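Local structure of two-domain protein containing predicted PHP-like metal-dependent phosphoesterase (Bacteroides vulgatus ATCC 8482, 3E38) at residues V28-G32 with Y59-K63; S52-E58 with K90-R96. The protein binds three zinc ions in a PHP-like domain and is probably a metal-dependent phosphoesterase, perhaps acting as an exonuclease on DNA or RNA. One frame throughout, in Å; residues are numbered along the deposited sequence.

Contact 1: residues V28-G32 with Y59-K63. With ZN (zinc ion), chain J.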
loop_
_atom_site.group_PDB
_atom_site.type_symbol
_atom_site.label_atom_id
_atom_site.label_comp_id
_atom_site.label_asym_id
_atom_site.label_seq_id
_atom_site.Cartn_x
_atom_site.Cartn_y
_atom_site.Cartn_z
ATOM N N VAL B 28 -4.264 -26.072 12.049
ATOM C CA VAL B 28 -4.491 -27.310 11.327
ATOM C C VAL B 28 -4.913 -28.488 12.252
ATOM O O VAL B 28 -5.181 -29.603 11.781
ATOM C CB VAL B 28 -3.176 -27.753 10.550
ATOM C CG1 VAL B 28 -2.917 -26.848 9.349
ATOM C CG2 VAL B 28 -2.000 -27.821 11.478
ATOM N N PHE B 29 -4.941 -28.209 13.559
ATOM C CA PHE B 29 -5.253 -29.202 14.598
ATOM C C PHE B 29 -6.767 -29.265 14.762
ATOM O O PHE B 29 -7.305 -30.104 15.460
ATOM C CB PHE B 29 -4.446 -28.976 15.877
ATOM C CG PHE B 29 -3.014 -29.503 15.787
ATOM C CD1 PHE B 29 -2.011 -28.760 15.209
ATOM C CD2 PHE B 29 -2.680 -30.720 16.307
ATOM C CE1 PHE B 29 -0.729 -29.255 15.093
ATOM C CE2 PHE B 29 -1.402 -31.241 16.190
ATOM C CZ PHE B 29 -0.413 -30.479 15.595
ATOM N N SER B 30 -7.430 -28.347 14.058
ATOM C CA SER B 30 -8.889 -28.435 13.792
ATOM C C SER B 30 -9.036 -28.126 12.308
ATOM O O SER B 30 -8.446 -28.819 11.496
ATOM C CB SER B 30 -9.838 -27.573 14.668
ATOM O OG SER B 30 -9.416 -26.240 14.808
ATOM N N ASP B 31 -9.754 -27.051 11.995
ATOM C CA ASP B 31 -10.084 -26.663 10.592
ATOM C C ASP B 31 -9.319 -25.433 10.119
ATOM O O ASP B 31 -9.531 -24.912 9.058
ATOM C CB ASP B 31 -11.619 -26.486 10.380
ATOM C CG ASP B 31 -12.220 -25.353 11.200
ATOM O OD1 ASP B 31 -11.540 -24.915 12.131
ATOM O OD2 ASP B 31 -13.390 -24.900 10.948
ATOM N N GLY B 32 -8.417 -24.980 10.949
ATOM C CA GLY B 32 -7.498 -23.908 10.582
ATOM C C GLY B 32 -6.518 -24.368 9.509
ATOM O O GLY B 32 -6.364 -25.556 9.261
ATOM N N TYR B 59 -14.993 -30.898 15.635
ATOM C CA TYR B 59 -14.672 -30.833 14.224
ATOM C C TYR B 59 -13.188 -30.705 13.943
ATOM O O TYR B 59 -12.596 -29.644 14.080
ATOM C CB TYR B 59 -15.433 -29.669 13.616
ATOM C CG TYR B 59 -15.304 -29.539 12.118
ATOM C CD1 TYR B 59 -15.695 -30.583 11.292
ATOM C CD2 TYR B 59 -14.841 -28.359 11.527
ATOM C CE1 TYR B 59 -15.621 -30.469 9.922
ATOM C CE2 TYR B 59 -14.769 -28.222 10.148
ATOM C CZ TYR B 59 -15.158 -29.296 9.355
ATOM O OH TYR B 59 -15.093 -29.249 7.983
ATOM N N ARG B 60 -12.638 -31.803 13.461
ATOM C CA ARG B 60 -11.181 -31.929 13.150
ATOM C C ARG B 60 -11.002 -32.667 11.829
ATOM O O ARG B 60 -10.735 -33.860 11.774
ATOM C CB ARG B 60 -10.485 -32.686 14.294
ATOM C CG ARG B 60 -10.544 -31.945 15.665
ATOM C CD ARG B 60 -9.643 -32.578 16.678
ATOM N NE ARG B 60 -10.184 -33.855 17.126
ATOM C CZ ARG B 60 -9.505 -34.741 17.851
ATOM N NH1 ARG B 60 -8.230 -34.534 18.206
ATOM N NH2 ARG B 60 -10.103 -35.858 18.191
ATOM N N PRO B 61 -11.171 -31.947 10.738
ATOM C CA PRO B 61 -11.183 -32.655 9.470
ATOM C C PRO B 61 -9.829 -33.139 9.000
ATOM O O PRO B 61 -9.759 -33.815 7.982
ATOM C CB PRO B 61 -11.703 -31.597 8.502
ATOM C CG PRO B 61 -11.225 -30.309 9.084
ATOM C CD PRO B 61 -11.460 -30.527 10.578
ATOM N N HIS B 62 -8.772 -32.813 9.723
ATOM C CA HIS B 62 -7.438 -33.220 9.267
ATOM C C HIS B 62 -6.954 -34.395 10.046
ATOM O O HIS B 62 -5.816 -34.859 9.857
ATOM C CB HIS B 62 -6.423 -32.115 9.452
ATOM C CG HIS B 62 -6.749 -30.856 8.719
ATOM N ND1 HIS B 62 -6.484 -29.610 9.238
ATOM C CD2 HIS B 62 -7.335 -30.647 7.519
ATOM C CE1 HIS B 62 -6.891 -28.689 8.384
ATOM N NE2 HIS B 62 -7.409 -29.290 7.335
ATOM N N LYS B 63 -7.850 -34.913 10.885
ATOM C CA LYS B 63 -7.496 -35.977 11.871
ATOM C C LYS B 63 -6.837 -37.243 11.302
ATOM O O LYS B 63 -6.051 -37.869 11.984
ATOM C CB LYS B 63 -8.681 -36.353 12.796
ATOM C CG LYS B 63 -9.905 -36.957 12.141
ATOM C CD LYS B 63 -10.927 -37.354 13.204
ATOM C CE LYS B 63 -12.253 -37.795 12.590
HETATM ZN ZN ZN J . -13.702 -23.641 12.202
HETATM O O HOH W 1 -6.133 -33.014 16.604
HETATM O O HOH W 2 -8.186 -31.571 12.110
#

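Contact 2: residues S52-E58 with K90-R96. With ZN (zinc ion), chain I; ZN (zinc ion), chain J; ZN (zinc ion), chain H.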
loop_
_atom_site.group_PDB
_atom_site.type_symbol
_atom_site.label_atom_id
_atom_site.label_comp_id
_atom_site.label_asym_id
_atom_site.label_seq_id
_atom_site.Cartn_x
_atom_site.Cartn_y
_atom_site.Cartn_z
ATOM N N SER B 52 -5.911 -16.990 22.329
ATOM C CA SER B 52 -6.342 -18.314 22.686
ATOM C C SER B 52 -6.591 -19.095 21.396
ATOM O O SER B 52 -7.476 -18.729 20.615
ATOM C CB SER B 52 -7.627 -18.246 23.528
ATOM O OG SER B 52 -8.029 -19.530 23.993
ATOM N N LEU B 53 -5.788 -20.130 21.177
ATOM C CA LEU B 53 -5.966 -21.045 20.042
ATOM C C LEU B 53 -7.070 -22.006 20.495
ATOM O O LEU B 53 -6.866 -22.897 21.343
ATOM C CB LEU B 53 -4.661 -21.740 19.696
ATOM C CG LEU B 53 -4.500 -22.553 18.414
ATOM C CD1 LEU B 53 -5.023 -21.832 17.197
ATOM C CD2 LEU B 53 -3.006 -22.914 18.230
ATOM N N THR B 54 -8.266 -21.747 19.970
ATOM C CA THR B 54 -9.470 -22.434 20.372
ATOM C C THR B 54 -9.962 -23.383 19.310
ATOM O O THR B 54 -10.918 -23.105 18.615
ATOM C CB THR B 54 -10.581 -21.426 20.692
ATOM O OG1 THR B 54 -10.990 -20.770 19.486
ATOM C CG2 THR B 54 -10.107 -20.419 21.722
ATOM N N GLU B 55 -9.325 -24.544 19.256
ATOM C CA GLU B 55 -9.668 -25.587 18.284
ATOM C C GLU B 55 -11.072 -26.141 18.555
ATOM O O GLU B 55 -11.586 -26.158 19.685
ATOM C CB GLU B 55 -8.673 -26.757 18.274
ATOM C CG GLU B 55 -7.142 -26.463 18.241
ATOM C CD GLU B 55 -6.594 -25.751 17.022
ATOM O OE1 GLU B 55 -7.342 -25.402 16.083
ATOM O OE2 GLU B 55 -5.351 -25.544 17.012
ATOM N N HIS B 56 -11.705 -26.565 17.473
ATOM C CA HIS B 56 -12.984 -27.241 17.576
ATOM C C HIS B 56 -12.696 -28.541 18.293
ATOM O O HIS B 56 -11.706 -29.229 18.008
ATOM C CB HIS B 56 -13.587 -27.602 16.206
ATOM C CG HIS B 56 -13.994 -26.431 15.379
ATOM N ND1 HIS B 56 -15.149 -25.718 15.623
ATOM C CD2 HIS B 56 -13.424 -25.869 14.292
ATOM C CE1 HIS B 56 -15.258 -24.750 14.735
ATOM N NE2 HIS B 56 -14.218 -24.813 13.919
ATOM N N ILE B 57 -13.593 -28.875 19.203
ATOM C CA ILE B 57 -13.536 -30.119 19.916
ATOM C C ILE B 57 -14.085 -31.179 18.968
ATOM O O ILE B 57 -13.424 -32.187 18.697
ATOM C CB ILE B 57 -14.389 -30.100 21.245
ATOM C CG1 ILE B 57 -13.725 -29.177 22.291
ATOM C CG2 ILE B 57 -14.614 -31.535 21.767
ATOM C CD1 ILE B 57 -12.391 -29.701 22.866
ATOM N N GLU B 58 -15.254 -30.887 18.401
ATOM C CA GLU B 58 -16.004 -31.881 17.610
ATOM C C GLU B 58 -15.627 -31.944 16.136
ATOM O O GLU B 58 -15.883 -32.927 15.471
ATOM C CB GLU B 58 -17.524 -31.642 17.714
ATOM C CG GLU B 58 -18.087 -31.678 19.122
ATOM C CD GLU B 58 -17.890 -30.386 19.866
ATOM O OE1 GLU B 58 -17.133 -29.538 19.361
ATOM O OE2 GLU B 58 -18.503 -30.206 20.933
ATOM N N LYS B 90 -5.326 -21.095 27.217
ATOM C CA LYS B 90 -5.798 -22.389 26.757
ATOM C C LYS B 90 -7.320 -22.320 26.561
ATOM O O LYS B 90 -8.077 -21.824 27.399
ATOM C CB LYS B 90 -5.433 -23.480 27.754
ATOM C CG LYS B 90 -6.051 -24.841 27.388
ATOM C CD LYS B 90 -5.698 -25.942 28.402
ATOM C CE LYS B 90 -4.420 -26.693 28.025
ATOM N NZ LYS B 90 -4.659 -27.590 26.875
ATOM N N GLY B 91 -7.763 -22.808 25.415
ATOM C CA GLY B 91 -9.189 -22.804 25.137
ATOM C C GLY B 91 -9.518 -23.725 24.010
ATOM O O GLY B 91 -8.617 -24.288 23.324
ATOM N N SER B 92 -10.831 -23.814 23.842
ATOM C CA SER B 92 -11.469 -24.664 22.860
ATOM C C SER B 92 -12.846 -24.191 22.489
ATOM O O SER B 92 -13.553 -23.489 23.255
ATOM C CB SER B 92 -11.632 -26.104 23.392
ATOM O OG SER B 92 -10.382 -26.737 23.685
ATOM N N GLU B 93 -13.237 -24.695 21.328
ATOM C CA GLU B 93 -14.529 -24.415 20.722
ATOM C C GLU B 93 -15.471 -25.613 20.684
ATOM O O GLU B 93 -15.282 -26.579 19.935
ATOM C CB GLU B 93 -14.368 -23.844 19.294
ATOM C CG GLU B 93 -15.710 -23.292 18.814
ATOM C CD GLU B 93 -15.666 -22.684 17.456
ATOM O OE1 GLU B 93 -14.680 -22.746 16.654
ATOM O OE2 GLU B 93 -16.657 -22.080 17.202
ATOM N N ILE B 94 -16.507 -25.487 21.502
ATOM C CA ILE B 94 -17.581 -26.499 21.640
ATOM C C ILE B 94 -18.496 -26.129 20.497
ATOM O O ILE B 94 -19.130 -25.084 20.484
ATOM C CB ILE B 94 -18.305 -26.453 23.009
ATOM C CG1 ILE B 94 -17.301 -26.544 24.152
ATOM C CG2 ILE B 94 -19.369 -27.535 23.110
ATOM C CD1 ILE B 94 -17.870 -26.071 25.536
ATOM N N THR B 95 -18.452 -27.003 19.509
ATOM C CA THR B 95 -19.063 -26.840 18.227
ATOM C C THR B 95 -20.238 -27.768 18.125
ATOM O O THR B 95 -20.091 -28.979 18.002
ATOM C CB THR B 95 -18.028 -27.220 17.099
ATOM O OG1 THR B 95 -16.721 -26.660 17.374
ATOM C CG2 THR B 95 -18.512 -26.769 15.746
ATOM N N ARG B 96 -21.414 -27.188 18.214
ATOM C CA ARG B 96 -22.650 -27.938 18.080
ATOM C C ARG B 96 -23.660 -27.239 17.171
ATOM O O ARG B 96 -23.497 -26.119 16.774
ATOM C CB ARG B 96 -23.268 -28.106 19.456
ATOM C CG ARG B 96 -22.330 -28.789 20.426
ATOM C CD ARG B 96 -22.241 -30.295 20.158
ATOM N NE ARG B 96 -21.374 -30.932 21.147
ATOM C CZ ARG B 96 -21.610 -32.120 21.693
ATOM N NH1 ARG B 96 -22.709 -32.787 21.385
ATOM N NH2 ARG B 96 -20.780 -32.603 22.607
HETATM ZN ZN ZN I . -14.264 -20.966 15.390
HETATM ZN ZN ZN J . -13.702 -23.641 12.202
HETATM ZN ZN ZN H . -17.759 -21.584 15.358
HETATM O O HOH W 3 -5.796 -23.789 23.608
HETATM O O HOH W 4 -7.755 -25.938 21.284
HETATM O O HOH W 5 -17.813 -32.094 22.812
HETATM O O HOH W 6 -16.322 -20.485 15.450
#

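Contact 1: residues V28-G32 with Y59-K63
Asp31 OD2 lies at the edge of the Tyr59 ring and in its plane, 3.7 Å from Tyr59 CE2, with carboxylate and ring 83° apart; over the centre of one face sits Pro61 CD. The His62 ring meets carbonyl oxygens at its edge, Val28 O and Gly32 O, while Pro61 CG lies over one face toward the rim and Trp35 of the second subunit stacks with the ring. Both segments are loops that follow parallel strands of the PHP-like domain, and the second closes a type I beta turn from Arg60 to Lys63. With its CG beside the backbone N (chi1 -59°), His62 turns toward 28-32, and its ND1 donates to Val28 O at 2.9 Å and a nearly straight 164°. Ser30 O, though 3.1 Å from His62 ND1, is badly angled for a bond. A water serves it instead, donating to Ser30 O at 2.8 Å and accepting from His62 N. Arg60 lays its CD 3.6 Å from Phe29 O and sends NH1 on to Ser68 O. Asp31 holds a zinc ion together with His56 and His196, and its carboxylate binds lopsidedly: Asp31 OD2 is close at 1.8 Å, short for a zinc–oxygen bond, and Asp31 OD1 long at 2.5 Å.

Contact 2: residues S52-E58 with K90-R96
His56 and Glu93 are brought side by side by different torsions: the His56 CG is anti to its carbonyl carbon (chi1 -67°), whereas Glu93 extends fully, its CG anti to the backbone N (chi1 -168°). Both point to one face of a parallel strand pair, the two strands of a beta-alpha-beta crossover, where each binds zinc. His56 NE2 holds one ion at 2.1 Å; Glu93 bridges two others, which also share a water, OE1 taking one and OE2 the next. His56 ND1 donates in the ring plane to Thr95 OG1, the modelled 2.5 Å being shorter than usual and not to be read closely, and that hydroxyl donates in turn to Glu93 O. Ile57 N reaches the same oxygen at 2.9 Å from the opposite face of its plane. Beyond the strand, Glu58 OE1 accepts from Thr95 N at 2.9 Å, and Glu58 OE2 makes a salt bridge to Arg96 NE at 3.0 Å, each met from above the carboxylate plane; Arg96 has a further partner in Gln116. At the other end a water joins the segments, donating to Leu53 O and accepting from Gly91 N. Strand 102-106 continues the sheet beyond 90-96, helix 72-83 packs on Leu53 and Lys90, and helix 119-128 touches Ile94 and Arg96.

How the contacts relate
Contacts 1 and 2 lie with their centres 11 Å apart in the PHP-like domain, on the same side of the chain's centre. Along the sequence their segments alternate: 28-32, 52-58, 59-63, 90-96. Because 52-58 runs straight into 59-63, strand 50-56 and the loop after it tie the two contacts together, while helix 72-83 leads back to the second strand of contact 2. They also touch directly: Ser30 OG is 2.6 Å from Glu55 OE1, a probable hydrogen bond. Both supply ligands to one zinc ion, Asp31 from contact 1 and His56 from contact 2, so the packed loops and the paired strands each bring one ligand to that site, which His196 completes on the protein side.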